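Local coordinates for sperm-specific class P protein 34 (Caenorhabditis elegans, PDB 1M1S) that is of unknown function but belongs to the major sperm protein family, whose founding members form the filaments that drive nematode sperm crawling, at residues I11-P16 with S27-T32; K81-Y86 with E108-L113; E49-R54 with L68-L73; R38-V43 with A98-G103. All coordinates share one frame; numbering follows the deposited sequence.

Contact 1 (I11-P16 with S27-T32); sequences INVDPP and STHNIT
I11 lies alongside I31, both side chains pointing the same way, and its CD1 comes 4.0 Å from CG2 of I31. N12 and T32 then form an antiparallel hydrogen-bonded pair: N12 N donates to T32 O at 3.2 Å, and T32 N returns the bond to N12 O at 3.0 Å. V13 faces I31 in a non-hydrogen-bonded pair. Its CG1, anti to the backbone N (chi1 -161°), reaches H29 CB at 3.8 Å, and both V13 and I31 rest on I84. D14 and N30 close the next hydrogen-bonded pair, with N30 N to D14 O at 2.9 Å, and their CB atoms meet on the face they share with N12 and T32. P15, preceded by a cis peptide bond, turns its carbonyl to the imidazole of H29, whose ND1 donates to P15 O at 3.1 Å. The oxygen is in the ring plane, although the donor is tilted 32° from the carbonyl plane. S27 OG bonds NE2 of the same ring at 2.8 Å and also meets Y20 OH, so bonds at both nitrogens fix the rotation of the imidazole. The bridges, which end at D14-N30 just before the cis proline, make this the N-terminal beta hairpin (11-20 with 25-33) of what the family places as an immunoglobulin-like major sperm protein domain.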
loop_
_atom_site.group_PDB
_atom_site.type_symbol
_atom_site.label_atom_id
_atom_site.label_comp_id
_atom_site.label_asym_id
_atom_site.label_seq_id
_atom_site.Cartn_x
_atom_site.Cartn_y
_atom_site.Cartn_z
ATOM N N ILE A 11 -8.691 4.187 5.416
ATOM C CA ILE A 11 -8.256 3.540 4.186
ATOM C C ILE A 11 -8.450 2.032 4.305
ATOM O O ILE A 11 -8.279 1.448 5.378
ATOM C CB ILE A 11 -6.797 3.856 3.772
ATOM C CG1 ILE A 11 -5.810 2.840 4.342
ATOM C CG2 ILE A 11 -6.425 5.266 4.153
ATOM C CD1 ILE A 11 -4.461 2.918 3.682
ATOM N N ASN A 12 -8.919 1.437 3.214
ATOM C CA ASN A 12 -9.152 0.004 3.113
ATOM C C ASN A 12 -8.471 -0.505 1.845
ATOM O O ASN A 12 -8.375 0.214 0.843
ATOM C CB ASN A 12 -10.650 -0.303 3.074
ATOM C CG ASN A 12 -11.331 -0.094 4.413
ATOM O OD1 ASN A 12 -10.882 -0.604 5.449
ATOM N ND2 ASN A 12 -12.440 0.638 4.395
ATOM N N VAL A 13 -7.935 -1.722 1.921
ATOM C CA VAL A 13 -7.254 -2.316 0.781
ATOM C C VAL A 13 -8.034 -3.533 0.313
ATOM O O VAL A 13 -8.382 -4.418 1.102
ATOM C CB VAL A 13 -5.787 -2.701 1.109
ATOM C CG1 VAL A 13 -4.978 -2.868 -0.171
ATOM C CG2 VAL A 13 -5.146 -1.643 1.959
ATOM N N ASP A 14 -8.282 -3.581 -0.994
ATOM C CA ASP A 14 -9.025 -4.642 -1.593
ATOM C C ASP A 14 -8.189 -5.412 -2.594
ATOM O O ASP A 14 -7.774 -4.874 -3.609
ATOM C CB ASP A 14 -10.259 -4.014 -2.225
ATOM C CG ASP A 14 -11.108 -3.325 -1.167
ATOM O OD1 ASP A 14 -10.953 -3.670 0.028
ATOM O OD2 ASP A 14 -11.914 -2.441 -1.520
ATOM N N PRO A 15 -7.878 -6.695 -2.313
ATOM C CA PRO A 15 -8.224 -7.506 -1.141
ATOM C C PRO A 15 -7.279 -7.122 -0.018
ATOM O O PRO A 15 -6.358 -6.342 -0.214
ATOM C CB PRO A 15 -7.941 -8.919 -1.663
ATOM C CG PRO A 15 -8.242 -8.814 -3.112
ATOM C CD PRO A 15 -7.513 -7.548 -3.432
ATOM N N PRO A 16 -7.531 -7.633 1.206
ATOM C CA PRO A 16 -6.647 -7.303 2.334
ATOM C C PRO A 16 -5.491 -8.273 2.444
ATOM O O PRO A 16 -4.782 -8.305 3.458
ATOM C CB PRO A 16 -7.589 -7.424 3.530
ATOM C CG PRO A 16 -8.528 -8.490 3.107
ATOM C CD PRO A 16 -8.835 -8.093 1.690
ATOM N N SER A 27 -1.254 -9.621 -8.410
ATOM C CA SER A 27 -2.548 -9.184 -7.868
ATOM C C SER A 27 -2.641 -7.656 -7.803
ATOM O O SER A 27 -1.677 -6.995 -7.450
ATOM C CB SER A 27 -2.768 -9.741 -6.467
ATOM O OG SER A 27 -1.866 -9.129 -5.564
ATOM N N THR A 28 -3.812 -7.105 -8.113
ATOM C CA THR A 28 -4.013 -5.652 -8.085
ATOM C C THR A 28 -4.832 -5.344 -6.832
ATOM O O THR A 28 -5.636 -6.180 -6.387
ATOM C CB THR A 28 -4.819 -5.108 -9.329
ATOM O OG1 THR A 28 -4.274 -5.612 -10.563
ATOM C CG2 THR A 28 -4.733 -3.583 -9.376
ATOM N N HIS A 29 -4.561 -4.198 -6.205
ATOM C CA HIS A 29 -5.309 -3.807 -5.016
ATOM C C HIS A 29 -5.901 -2.411 -5.127
ATOM O O HIS A 29 -5.349 -1.535 -5.775
ATOM C CB HIS A 29 -4.452 -3.951 -3.754
ATOM C CG HIS A 29 -3.886 -5.325 -3.560
ATOM N ND1 HIS A 29 -4.334 -6.194 -2.589
ATOM C CD2 HIS A 29 -2.920 -5.991 -4.238
ATOM C CE1 HIS A 29 -3.676 -7.335 -2.681
ATOM N NE2 HIS A 29 -2.813 -7.234 -3.675
ATOM N N ASN A 30 -7.045 -2.225 -4.498
ATOM C CA ASN A 30 -7.740 -0.959 -4.519
ATOM C C ASN A 30 -7.578 -0.291 -3.157
ATOM O O ASN A 30 -8.021 -0.835 -2.154
ATOM C CB ASN A 30 -9.226 -1.241 -4.800
ATOM C CG ASN A 30 -10.067 0.022 -4.975
ATOM O OD1 ASN A 30 -9.561 1.147 -4.854
ATOM N ND2 ASN A 30 -11.367 -0.163 -5.259
ATOM N N ILE A 31 -6.902 0.851 -3.091
ATOM C CA ILE A 31 -6.783 1.548 -1.808
ATOM C C ILE A 31 -7.865 2.620 -1.861
ATOM O O ILE A 31 -7.800 3.515 -2.698
ATOM C CB ILE A 31 -5.390 2.188 -1.614
ATOM C CG1 ILE A 31 -4.323 1.108 -1.687
ATOM C CG2 ILE A 31 -5.299 2.899 -0.268
ATOM C CD1 ILE A 31 -2.914 1.633 -1.622
ATOM N N THR A 32 -8.905 2.477 -1.045
ATOM C CA THR A 32 -9.991 3.456 -1.046
ATOM C C THR A 32 -10.045 4.335 0.179
ATOM O O THR A 32 -9.819 3.873 1.293
ATOM C CB THR A 32 -11.360 2.809 -1.295
ATOM O OG1 THR A 32 -11.481 1.603 -0.540
ATOM C CG2 THR A 32 -11.503 2.486 -2.741
#

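Contact 2 (K81-Y86 with E108-L113); sequences KIVIQY and EIIVKL
K81-Y86 and E108-L113 pair as antiparallel strands in the immunoglobulin-like beta sandwich of the major sperm protein fold, joining strand 79-89 to the last strand, 107-115. Five bridges run from K81-K112 to Q85-E108, and the short axes make an angle of 160°. The two hydrogen-bonded pairs, I82 with V111 and I84 with I109, each carry bonds in both directions; V111 N meets I82 O at 2.8 Å, and I109 N meets I84 O at 2.9 Å. Their side chains form the inward face. There I84 CD1 packs on V111 CG2 at 3.9 Å, while at the far end I82 CD1 reaches L113 CD1 at 3.6 Å. I82 and L113 both continue onto I70 of strand 65-72, and I84 onto V13 and F41, which places this face in the core between the layers. On the outward face V83 and I110 lie side by side. V83 CG1 touches E108 CB at 3.5 Å. With E108 CG between the backbone N and the carbonyl carbon (chi1 39°), the acid's chain crosses the valine obliquely, its CB and carboxylate carbon both against CG1. K81 extends past I110, its CB 4.0 Å from I110 CG2. At the end of the pairing, CD1 of I109 approaches the ring of Y86 at its edge, near the ring plane, 4.0 Å from CE2.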
loop_
_atom_site.group_PDB
_atom_site.type_symbol
_atom_site.label_atom_id
_atom_site.label_comp_id
_atom_site.label_asym_id
_atom_site.label_seq_id
_atom_site.Cartn_x
_atom_site.Cartn_y
_atom_site.Cartn_z
ATOM N N LYS A 81 4.871 -9.300 4.219
ATOM C CA LYS A 81 3.841 -8.273 4.385
ATOM C C LYS A 81 4.201 -6.918 3.785
ATOM O O LYS A 81 5.369 -6.615 3.519
ATOM C CB LYS A 81 3.500 -8.072 5.858
ATOM C CG LYS A 81 4.677 -7.566 6.676
ATOM C CD LYS A 81 4.271 -7.170 8.058
ATOM C CE LYS A 81 5.487 -7.008 8.904
ATOM N NZ LYS A 81 5.065 -6.378 10.154
ATOM N N ILE A 82 3.177 -6.087 3.641
ATOM C CA ILE A 82 3.298 -4.730 3.117
ATOM C C ILE A 82 2.560 -3.868 4.126
ATOM O O ILE A 82 1.451 -4.214 4.538
ATOM C CB ILE A 82 2.576 -4.586 1.760
ATOM C CG1 ILE A 82 3.511 -4.953 0.621
ATOM C CG2 ILE A 82 2.014 -3.180 1.577
ATOM C CD1 ILE A 82 2.787 -5.073 -0.656
ATOM N N VAL A 83 3.187 -2.790 4.579
ATOM C CA VAL A 83 2.522 -1.918 5.531
ATOM C C VAL A 83 2.259 -0.594 4.859
ATOM O O VAL A 83 3.198 0.095 4.465
ATOM C CB VAL A 83 3.363 -1.685 6.818
ATOM C CG1 VAL A 83 2.568 -0.873 7.823
ATOM C CG2 VAL A 83 3.708 -2.995 7.458
ATOM N N ILE A 84 0.987 -0.244 4.712
ATOM C CA ILE A 84 0.641 1.022 4.086
ATOM C C ILE A 84 0.377 2.024 5.185
ATOM O O ILE A 84 -0.456 1.785 6.053
ATOM C CB ILE A 84 -0.606 0.913 3.181
ATOM C CG1 ILE A 84 -0.399 -0.171 2.143
ATOM C CG2 ILE A 84 -0.854 2.230 2.439
ATOM C CD1 ILE A 84 -1.665 -0.628 1.590
ATOM N N GLN A 85 1.172 3.088 5.203
ATOM C CA GLN A 85 0.996 4.165 6.180
ATOM C C GLN A 85 0.287 5.278 5.430
ATOM O O GLN A 85 0.468 5.396 4.216
ATOM C CB GLN A 85 2.341 4.695 6.681
ATOM C CG GLN A 85 3.218 3.673 7.409
ATOM C CD GLN A 85 4.348 4.326 8.193
ATOM O OE1 GLN A 85 4.875 5.365 7.789
ATOM N NE2 GLN A 85 4.704 3.734 9.341
ATOM N N TYR A 86 -0.550 6.052 6.118
ATOM C CA TYR A 86 -1.245 7.174 5.468
ATOM C C TYR A 86 -1.191 8.441 6.286
ATOM O O TYR A 86 -0.770 8.429 7.434
ATOM C CB TYR A 86 -2.705 6.855 5.097
ATOM C CG TYR A 86 -3.559 6.372 6.232
ATOM C CD1 TYR A 86 -4.269 7.268 7.058
ATOM C CD2 TYR A 86 -3.648 5.009 6.500
ATOM C CE1 TYR A 86 -5.039 6.790 8.135
ATOM C CE2 TYR A 86 -4.407 4.531 7.545
ATOM C CZ TYR A 86 -5.088 5.414 8.360
ATOM O OH TYR A 86 -5.756 4.887 9.427
ATOM N N GLU A 108 -1.804 2.677 9.813
ATOM C CA GLU A 108 -1.230 1.682 8.920
ATOM C C GLU A 108 -2.060 0.423 8.810
ATOM O O GLU A 108 -2.640 -0.040 9.792
ATOM C CB GLU A 108 0.215 1.314 9.318
ATOM C CG GLU A 108 0.480 1.198 10.818
ATOM C CD GLU A 108 1.865 0.629 11.181
ATOM O OE1 GLU A 108 1.927 -0.599 11.431
ATOM O OE2 GLU A 108 2.866 1.401 11.262
ATOM N N ILE A 109 -2.140 -0.087 7.585
ATOM C CA ILE A 109 -2.843 -1.318 7.264
ATOM C C ILE A 109 -1.750 -2.309 6.828
ATOM O O ILE A 109 -0.753 -1.911 6.214
ATOM C CB ILE A 109 -3.873 -1.070 6.137
ATOM C CG1 ILE A 109 -5.246 -0.701 6.711
ATOM C CG2 ILE A 109 -4.048 -2.308 5.299
ATOM C CD1 ILE A 109 -5.328 0.611 7.433
ATOM N N ILE A 110 -1.912 -3.581 7.191
ATOM C CA ILE A 110 -0.935 -4.626 6.864
ATOM C C ILE A 110 -1.473 -5.590 5.822
ATOM O O ILE A 110 -2.339 -6.402 6.120
ATOM C CB ILE A 110 -0.526 -5.471 8.147
ATOM C CG1 ILE A 110 0.398 -4.660 9.051
ATOM C CG2 ILE A 110 0.182 -6.784 7.775
ATOM C CD1 ILE A 110 0.785 -5.368 10.350
ATOM N N VAL A 111 -0.972 -5.520 4.600
ATOM C CA VAL A 111 -1.427 -6.469 3.598
ATOM C C VAL A 111 -0.517 -7.706 3.668
ATOM O O VAL A 111 0.714 -7.601 3.567
ATOM C CB VAL A 111 -1.382 -5.864 2.203
ATOM C CG1 VAL A 111 -2.093 -6.777 1.200
ATOM C CG2 VAL A 111 -1.975 -4.453 2.236
ATOM N N LYS A 112 -1.126 -8.862 3.915
ATOM C CA LYS A 112 -0.383 -10.111 4.001
ATOM C C LYS A 112 -0.054 -10.548 2.596
ATOM O O LYS A 112 -0.796 -10.257 1.672
ATOM C CB LYS A 112 -1.244 -11.191 4.639
ATOM C CG LYS A 112 -1.956 -10.802 5.913
ATOM C CD LYS A 112 -2.616 -12.044 6.521
ATOM C CE LYS A 112 -2.860 -11.889 8.013
ATOM N NZ LYS A 112 -3.045 -13.178 8.737
ATOM N N LEU A 113 1.082 -11.207 2.426
ATOM C CA LEU A 113 1.482 -11.720 1.118
ATOM C C LEU A 113 1.958 -13.175 1.311
ATOM O O LEU A 113 3.094 -13.437 1.734
ATOM C CB LEU A 113 2.558 -10.826 0.480
ATOM C CG LEU A 113 2.230 -9.342 0.207
ATOM C CD1 LEU A 113 3.464 -8.606 -0.300
ATOM C CD2 LEU A 113 1.058 -9.188 -0.766
#

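Contact 3 (E49-R54 with L68-L73); sequences EHYRVR and LDINRL
V53 and I70 lie side by side, and their CG2 atoms meet at 3.5 Å, tighter than usual van der Waals contact. L68 CD1 adds to this centre from the other branch, 3.5 Å from V53 CG1, and Y51 CD2 closes on I70 CG2 at 3.9 Å. The tyrosine leads outward to R72: a bend at chi2 (72°) brings CD 3.7 Å from Y51 CE2, and the edge of the guanidinium, its plane 65° from the ring, carries NH1 to 3.5 Å from CE1. H50 CB sits over one guanidinium face, 3.3 Å from R72 NH1. NE and NH2 of R72 are bonded to the carbonyls of A22 and P76, so the group is held from outside as well. An alanine at Y51 would probably open a gap beside I70 and leave the R72 chain without its aromatic neighbour. The backbone pairing ends with L73 N donating to H50 O at 2.7 Å. On the polar face D69 forms a salt bridge with K67. This hairpin of strands 51-60 and 65-72 lies between strands 38-45 and 25-33 in the sheet order; V53 and I70 rest on I82 of strand 79-89, and Y51 on L113 of strand 107-115.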
loop_
_atom_site.group_PDB
_atom_site.type_symbol
_atom_site.label_atom_id
_atom_site.label_comp_id
_atom_site.label_asym_id
_atom_site.label_seq_id
_atom_site.Cartn_x
_atom_site.Cartn_y
_atom_site.Cartn_z
ATOM N N GLU A 49 12.343 -8.558 -2.882
ATOM C CA GLU A 49 13.130 -9.506 -3.658
ATOM C C GLU A 49 12.352 -10.649 -4.304
ATOM O O GLU A 49 12.928 -11.422 -5.064
ATOM C CB GLU A 49 14.248 -10.056 -2.779
ATOM C CG GLU A 49 15.184 -11.064 -3.422
ATOM C CD GLU A 49 15.724 -12.018 -2.380
ATOM O OE1 GLU A 49 15.833 -11.588 -1.209
ATOM O OE2 GLU A 49 16.001 -13.194 -2.702
ATOM N N HIS A 50 11.087 -10.817 -3.932
ATOM C CA HIS A 50 10.214 -11.829 -4.539
ATOM C C HIS A 50 8.975 -11.014 -4.869
ATOM O O HIS A 50 8.125 -11.420 -5.646
ATOM C CB HIS A 50 9.812 -12.945 -3.577
ATOM C CG HIS A 50 10.961 -13.719 -3.004
ATOM N ND1 HIS A 50 11.852 -14.436 -3.799
ATOM C CD2 HIS A 50 11.381 -13.859 -1.746
ATOM C CE1 HIS A 50 12.779 -14.951 -3.018
ATOM N NE2 HIS A 50 12.528 -14.630 -1.767
ATOM N N TYR A 51 8.883 -9.844 -4.249
ATOM C CA TYR A 51 7.769 -8.942 -4.463
ATOM C C TYR A 51 8.213 -7.604 -5.038
ATOM O O TYR A 51 9.280 -7.091 -4.704
ATOM C CB TYR A 51 7.030 -8.737 -3.146
ATOM C CG TYR A 51 6.311 -9.982 -2.701
ATOM C CD1 TYR A 51 6.809 -10.788 -1.675
ATOM C CD2 TYR A 51 5.126 -10.369 -3.322
ATOM C CE1 TYR A 51 6.136 -11.956 -1.287
ATOM C CE2 TYR A 51 4.459 -11.524 -2.941
ATOM C CZ TYR A 51 4.963 -12.309 -1.927
ATOM O OH TYR A 51 4.292 -13.455 -1.594
ATOM N N ARG A 52 7.400 -7.078 -5.945
ATOM C CA ARG A 52 7.629 -5.802 -6.594
ATOM C C ARG A 52 6.306 -5.063 -6.521
ATOM O O ARG A 52 5.388 -5.311 -7.307
ATOM C CB ARG A 52 8.041 -6.028 -8.038
ATOM C CG ARG A 52 7.907 -4.818 -8.956
ATOM C CD ARG A 52 8.281 -5.225 -10.389
ATOM N NE ARG A 52 7.428 -4.657 -11.441
ATOM C CZ ARG A 52 7.119 -5.291 -12.576
ATOM N NH1 ARG A 52 7.588 -6.511 -12.810
ATOM N NH2 ARG A 52 6.345 -4.702 -13.479
ATOM N N VAL A 53 6.212 -4.186 -5.525
ATOM C CA VAL A 53 5.018 -3.382 -5.285
ATOM C C VAL A 53 5.142 -1.960 -5.902
ATOM O O VAL A 53 6.229 -1.367 -5.936
ATOM C CB VAL A 53 4.674 -3.391 -3.780
ATOM C CG1 VAL A 53 3.309 -2.814 -3.524
ATOM C CG2 VAL A 53 4.721 -4.789 -3.280
ATOM N N ARG A 54 4.044 -1.461 -6.472
ATOM C CA ARG A 54 4.020 -0.150 -7.136
ATOM C C ARG A 54 2.666 0.525 -6.944
ATOM O O ARG A 54 1.629 -0.105 -7.118
ATOM C CB ARG A 54 4.267 -0.302 -8.651
ATOM C CG ARG A 54 5.512 -1.060 -9.043
ATOM C CD ARG A 54 5.939 -0.731 -10.450
ATOM N NE ARG A 54 7.147 -1.464 -10.833
ATOM C CZ ARG A 54 8.325 -1.368 -10.222
ATOM N NH1 ARG A 54 8.479 -0.569 -9.175
ATOM N NH2 ARG A 54 9.348 -2.091 -10.657
ATOM N N LEU A 68 -2.845 -0.318 -6.266
ATOM C CA LEU A 68 -1.573 -0.802 -5.821
ATOM C C LEU A 68 -1.220 -2.047 -6.610
ATOM O O LEU A 68 -2.041 -2.945 -6.734
ATOM C CB LEU A 68 -1.636 -1.153 -4.305
ATOM C CG LEU A 68 -0.361 -1.546 -3.566
ATOM C CD1 LEU A 68 0.699 -0.443 -3.681
ATOM C CD2 LEU A 68 -0.693 -1.826 -2.100
ATOM N N ASP A 69 -0.001 -2.047 -7.165
ATOM C CA ASP A 69 0.521 -3.151 -7.948
ATOM C C ASP A 69 1.633 -3.922 -7.225
ATOM O O ASP A 69 2.727 -3.373 -7.072
ATOM C CB ASP A 69 0.980 -2.677 -9.321
ATOM C CG ASP A 69 -0.122 -2.174 -10.178
ATOM O OD1 ASP A 69 -1.278 -2.394 -9.720
ATOM O OD2 ASP A 69 0.123 -1.609 -11.254
ATOM N N ILE A 70 1.336 -5.130 -6.730
ATOM C CA ILE A 70 2.291 -6.031 -6.049
ATOM C C ILE A 70 2.606 -7.122 -7.088
ATOM O O ILE A 70 1.672 -7.643 -7.685
ATOM C CB ILE A 70 1.634 -6.650 -4.776
ATOM C CG1 ILE A 70 0.979 -5.566 -3.984
ATOM C CG2 ILE A 70 2.597 -7.463 -4.005
ATOM C CD1 ILE A 70 0.138 -6.014 -2.797
ATOM N N ASN A 71 3.874 -7.470 -7.317
ATOM C CA ASN A 71 4.163 -8.486 -8.320
ATOM C C ASN A 71 5.062 -9.573 -7.750
ATOM O O ASN A 71 6.207 -9.316 -7.367
ATOM C CB ASN A 71 4.756 -7.857 -9.578
ATOM C CG ASN A 71 4.920 -8.850 -10.720
ATOM O OD1 ASN A 71 4.054 -9.699 -10.941
ATOM N ND2 ASN A 71 6.072 -8.795 -11.405
ATOM N N ARG A 72 4.529 -10.795 -7.677
ATOM C CA ARG A 72 5.290 -11.929 -7.175
ATOM C C ARG A 72 6.185 -12.482 -8.275
ATOM O O ARG A 72 5.779 -12.635 -9.437
ATOM C CB ARG A 72 4.366 -13.036 -6.616
ATOM C CG ARG A 72 5.043 -14.356 -6.210
ATOM C CD ARG A 72 5.896 -14.261 -4.929
ATOM N NE ARG A 72 6.721 -15.462 -4.738
ATOM C CZ ARG A 72 7.409 -15.753 -3.631
ATOM N NH1 ARG A 72 7.392 -14.930 -2.580
ATOM N NH2 ARG A 72 8.078 -16.900 -3.542
ATOM N N LEU A 73 7.437 -12.689 -7.880
ATOM C CA LEU A 73 8.496 -13.212 -8.733
ATOM C C LEU A 73 8.913 -14.578 -8.182
ATOM O O LEU A 73 8.631 -14.903 -7.024
ATOM C CB LEU A 73 9.691 -12.258 -8.670
ATOM C CG LEU A 73 9.381 -10.813 -9.052
ATOM C CD1 LEU A 73 10.289 -9.860 -8.302
ATOM C CD2 LEU A 73 9.467 -10.639 -10.566
#

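Contact 4 (R38-V43 with A98-G103); sequences RLAFKV and APFKAG
P99 touches A40 where the short helix 98-101 lies over the strand: its ring atom CG stands 3.8 Å from A40 CB. F100 follows and carries most of the contact. With CG anti to the carbonyl carbon (chi1 -61°), its ring starts toward the strand and slips between two aliphatic neighbours. K42 CB lies over the centre of one face, 3.7 Å from the ring centroid and only 1° off the ring normal, a CH-pi contact with nearly ideal alignment. P99 CG sits above the opposite face, 4.1 Å from the plane but offset toward the rim. The leading edge meets A40, CZ of F100 lying 3.2 Å from the backbone oxygen A40 O and CE1 3.7 Å from the methyl carbon A40 CB. K42 is extended and slides past the phenylalanine in the opposite direction, its CD 4.2 Å from F100 CG. An alanine in place of F100 would probably leave K42 CB without its aromatic face and open a gap beside A40. Farther along, the chain turns at G103, whose N donates to F100 O at 3.1 Å. The positive phi of G103 (79°), with two bonds back into the last turn, defines a Schellman motif. Along the strand A40 and K42 turn to the helix and F41 turns away onto I31. The contact is that of a short capped helix, in the connection between strands 79-89 and 107-115, laid on the outer face of a beta sandwich.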
loop_
_atom_site.group_PDB
_atom_site.type_symbol
_atom_site.label_atom_id
_atom_site.label_comp_id
_atom_site.label_asym_id
_atom_site.label_seq_id
_atom_site.Cartn_x
_atom_site.Cartn_y
_atom_site.Cartn_z
ATOM N N ARG A 38 -7.731 14.777 1.670
ATOM C CA ARG A 38 -6.871 13.992 0.803
ATOM C C ARG A 38 -5.847 13.245 1.651
ATOM O O ARG A 38 -5.503 13.667 2.761
ATOM C CB ARG A 38 -6.191 14.904 -0.218
ATOM C CG ARG A 38 -5.676 14.201 -1.482
ATOM C CD ARG A 38 -5.807 15.144 -2.706
ATOM N NE ARG A 38 -4.590 15.284 -3.520
ATOM C CZ ARG A 38 -3.550 16.056 -3.215
ATOM N NH1 ARG A 38 -3.537 16.777 -2.102
ATOM N NH2 ARG A 38 -2.530 16.123 -4.046
ATOM N N LEU A 39 -5.412 12.100 1.135
ATOM C CA LEU A 39 -4.439 11.252 1.813
ATOM C C LEU A 39 -3.176 10.983 0.984
ATOM O O LEU A 39 -3.185 11.023 -0.258
ATOM C CB LEU A 39 -5.077 9.911 2.212
ATOM C CG LEU A 39 -6.327 9.861 3.088
ATOM C CD1 LEU A 39 -6.856 8.444 3.090
ATOM C CD2 LEU A 39 -6.031 10.342 4.498
ATOM N N ALA A 40 -2.091 10.720 1.704
ATOM C CA ALA A 40 -0.808 10.405 1.115
ATOM C C ALA A 40 -0.520 9.028 1.660
ATOM O O ALA A 40 -0.843 8.749 2.799
ATOM C CB ALA A 40 0.243 11.390 1.588
ATOM N N PHE A 41 -0.000 8.131 0.847
ATOM C CA PHE A 41 0.299 6.825 1.385
ATOM C C PHE A 41 1.735 6.408 1.112
ATOM O O PHE A 41 2.311 6.776 0.082
ATOM C CB PHE A 41 -0.740 5.770 0.953
ATOM C CG PHE A 41 -0.692 5.385 -0.505
ATOM C CD1 PHE A 41 0.155 4.368 -0.946
ATOM C CD2 PHE A 41 -1.538 5.987 -1.427
ATOM C CE1 PHE A 41 0.154 3.946 -2.287
ATOM C CE2 PHE A 41 -1.551 5.573 -2.779
ATOM C CZ PHE A 41 -0.699 4.550 -3.208
ATOM N N LYS A 42 2.296 5.662 2.063
ATOM C CA LYS A 42 3.654 5.142 1.999
ATOM C C LYS A 42 3.569 3.629 2.073
ATOM O O LYS A 42 2.910 3.108 2.960
ATOM C CB LYS A 42 4.451 5.638 3.195
ATOM C CG LYS A 42 5.843 5.044 3.280
ATOM C CD LYS A 42 6.613 5.639 4.411
ATOM C CE LYS A 42 7.974 5.017 4.478
ATOM N NZ LYS A 42 8.829 5.604 5.551
ATOM N N VAL A 43 4.279 2.929 1.191
ATOM C CA VAL A 43 4.266 1.458 1.169
ATOM C C VAL A 43 5.601 0.800 1.592
ATOM O O VAL A 43 6.598 0.871 0.873
ATOM C CB VAL A 43 3.810 0.956 -0.226
ATOM C CG1 VAL A 43 3.616 -0.539 -0.241
ATOM C CG2 VAL A 43 2.537 1.640 -0.603
ATOM N N ALA A 98 6.279 14.260 1.557
ATOM C CA ALA A 98 6.344 15.338 2.549
ATOM C C ALA A 98 5.800 14.995 3.941
ATOM O O ALA A 98 6.527 15.145 4.932
ATOM C CB ALA A 98 5.723 16.609 2.015
ATOM N N PRO A 99 4.554 14.461 4.039
ATOM C CA PRO A 99 4.079 14.141 5.393
ATOM C C PRO A 99 4.744 12.901 6.029
ATOM O O PRO A 99 4.503 12.610 7.189
ATOM C CB PRO A 99 2.567 13.959 5.194
ATOM C CG PRO A 99 2.491 13.398 3.850
ATOM C CD PRO A 99 3.475 14.238 3.056
ATOM N N PHE A 100 5.583 12.187 5.277
ATOM C CA PHE A 100 6.268 10.999 5.811
ATOM C C PHE A 100 7.700 11.310 6.229
ATOM O O PHE A 100 8.180 10.786 7.231
ATOM C CB PHE A 100 6.193 9.822 4.829
ATOM C CG PHE A 100 4.787 9.378 4.542
ATOM C CD1 PHE A 100 4.227 9.585 3.280
ATOM C CD2 PHE A 100 3.994 8.840 5.557
ATOM C CE1 PHE A 100 2.892 9.278 3.015
ATOM C CE2 PHE A 100 2.650 8.524 5.315
ATOM C CZ PHE A 100 2.096 8.749 4.032
ATOM N N LYS A 101 8.363 12.176 5.462
ATOM C CA LYS A 101 9.718 12.651 5.757
ATOM C C LYS A 101 9.566 13.513 7.018
ATOM O O LYS A 101 10.552 13.895 7.662
ATOM C CB LYS A 101 10.219 13.547 4.605
ATOM C CG LYS A 101 10.669 12.843 3.333
ATOM C CD LYS A 101 11.093 13.857 2.265
ATOM C CE LYS A 101 11.962 13.208 1.206
ATOM N NZ LYS A 101 12.283 14.143 0.113
ATOM N N ALA A 102 8.301 13.859 7.291
ATOM C CA ALA A 102 7.875 14.690 8.417
ATOM C C ALA A 102 7.480 13.897 9.656
ATOM O O ALA A 102 7.348 14.471 10.745
ATOM C CB ALA A 102 6.695 15.567 7.997
ATOM N N GLY A 103 7.229 12.600 9.495
ATOM C CA GLY A 103 6.828 11.794 10.640
ATOM C C GLY A 103 5.352 12.024 10.937
ATOM O O GLY A 103 4.919 12.080 12.088
#

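From the N terminus, contact 1 closes first, as the hairpin of strands 11-20 and 25-33, before any other contact opens. Contact 4 opens next, at 38-43, and the hairpin of contact 3 is nested wholly inside its long loop. Contact 2 opens at 81-86 before contact 4 closes at 98-103, and itself closes only at 108-113, so these two cross. Side chains join the pieces: V13 of contact 1 meets I84 and I109 of contact 2, and I82 of contact 2 meets V53 and I70 of contact 3. Strand neighbours complete the ties, H29 pairing with L68 and K42 with Q85, while the helix of contact 4 lies outside this shared core.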